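Local coordinates for putative PAS/PAC sensor protein (PDB 6HMJ) that acts as a blue-light receptor of the light-oxygen-voltage type, carrying flavin mononucleotide and mediating RNA binding and translational regulation, at the interface of chains A and B. Sequence-based numbering; all coordinates share one arbitrary frame. Chains: chain A/B, Putative PAS/PAC sensor protein.

The interface of chains A and B. Residues chain A 251, 333, 341-342, 344; chain B 233, 236-237, 240.
B:Ile237, on helix 234-244, lies against the strands of the flavin-binding PAS domain of chain A and meets A:His342 and A:Val333 with its CG1-CD1 arm and A:Val251 with its CG2 methyl. Its terminal methyl CD1 sits over the centre of the A:His342 ring, 3.6 Å above the plane, in a CH-pi contact. The side chain of B:Ile237 reaches the ring extended, with CD1 anti to CA (chi2 168°). A:Val333 crosses this side chain at about a right angle and sets CG1 3.8 Å from CG1 of B:Ile237. The imidazole ND1 hydrogen-bonds within chain A to the hydroxyl OG1 of A:Thr341 at 2.9 Å, which probably limits how far the ring can turn. Its CE1 corner touches CD1 of B:Leu233 at 3.6 Å, so two aliphatic side chains of chain B engage one ring. An alanine in place of A:His342 would probably leave the tip of B:Ile237 without its flat seat and the A:Thr341 hydroxyl without its ring partner.

Away from this centre less surface is hidden, 14 Å² on B:Arg240 against 80 Å² on B:Ile237, although carbon still touches carbon: B:Arg240 CG lies 3.5 Å from CD1 of A:Ile344, while its bent chain carries the guanidinium away from that methyl. No polar bond spans this apolar patch. Repeated by the two-fold of the deposited assembly, it packs each helix 234-244 against the partner's PAS strands; if this dimer forms in solution, the patch may help hold it together and pass on light-induced changes.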
# COMPACT_ATOMS: atom_id res chain seq x y z
N VAL A 251 -30.04 -3.92 32.08
CA VAL A 251 -31.03 -3.19 32.87
C VAL A 251 -30.46 -2.94 34.25
O VAL A 251 -29.88 -3.85 34.87
CB VAL A 251 -32.37 -3.96 32.97
CG1 VAL A 251 -33.40 -3.12 33.72
CG2 VAL A 251 -32.88 -4.33 31.58
N VAL A 333 -37.03 3.95 32.13
CA VAL A 333 -38.28 3.20 32.17
C VAL A 333 -39.08 3.71 33.36
O VAL A 333 -38.60 3.66 34.50
CB VAL A 333 -38.04 1.69 32.28
CG1 VAL A 333 -39.36 0.94 32.28
CG2 VAL A 333 -37.14 1.20 31.16
N THR A 341 -38.02 3.79 37.53
CA THR A 341 -37.60 2.68 38.38
C THR A 341 -36.39 1.94 37.83
O THR A 341 -35.58 1.44 38.62
CB THR A 341 -38.76 1.71 38.60
OG1 THR A 341 -39.02 0.97 37.40
CG2 THR A 341 -40.02 2.45 38.99
N HIS A 342 -36.23 1.86 36.50
CA HIS A 342 -35.07 1.21 35.90
C HIS A 342 -34.52 2.08 34.77
O HIS A 342 -35.10 3.09 34.37
CB HIS A 342 -35.41 -0.18 35.33
CG HIS A 342 -35.81 -1.18 36.36
ND1 HIS A 342 -37.03 -1.15 36.99
CD2 HIS A 342 -35.15 -2.26 36.86
CE1 HIS A 342 -37.11 -2.16 37.84
NE2 HIS A 342 -35.99 -2.84 37.78
N ILE A 344 -32.41 1.21 30.91
CA ILE A 344 -31.92 0.22 29.96
C ILE A 344 -30.68 0.78 29.28
O ILE A 344 -30.63 1.97 28.94
CB ILE A 344 -32.98 -0.16 28.92
CG1 ILE A 344 -34.30 -0.52 29.60
CG2 ILE A 344 -32.49 -1.34 28.07
CD1 ILE A 344 -35.44 -0.76 28.64
N LEU B 233 -43.06 -5.27 36.65
CA LEU B 233 -42.38 -4.25 35.88
C LEU B 233 -41.72 -4.78 34.61
O LEU B 233 -41.26 -3.98 33.78
CB LEU B 233 -41.29 -3.60 36.75
CG LEU B 233 -41.76 -2.74 37.93
CD1 LEU B 233 -40.56 -2.23 38.72
CD2 LEU B 233 -42.67 -1.60 37.50
N GLY B 236 -43.15 -3.70 30.72
CA GLY B 236 -42.78 -2.37 30.28
C GLY B 236 -41.29 -2.27 29.97
O GLY B 236 -40.89 -1.60 29.02
N ILE B 237 -40.46 -2.94 30.78
CA ILE B 237 -39.02 -2.92 30.55
C ILE B 237 -38.69 -3.63 29.24
O ILE B 237 -37.94 -3.11 28.40
CB ILE B 237 -38.29 -3.57 31.74
CG1 ILE B 237 -38.41 -2.69 32.98
CG2 ILE B 237 -36.82 -3.80 31.40
CD1 ILE B 237 -37.96 -3.38 34.27
N ARG B 240 -39.91 -1.70 26.08
CA ARG B 240 -39.00 -0.60 25.76
C ARG B 240 -37.69 -1.12 25.18
O ARG B 240 -37.11 -0.49 24.28
CB ARG B 240 -38.76 0.25 27.01
CG ARG B 240 -37.67 1.30 26.90
CD ARG B 240 -38.09 2.46 26.01
NE ARG B 240 -39.19 3.23 26.58
CZ ARG B 240 -39.59 4.41 26.11
NH1 ARG B 240 -38.97 4.96 25.07
NH2 ARG B 240 -40.60 5.04 26.69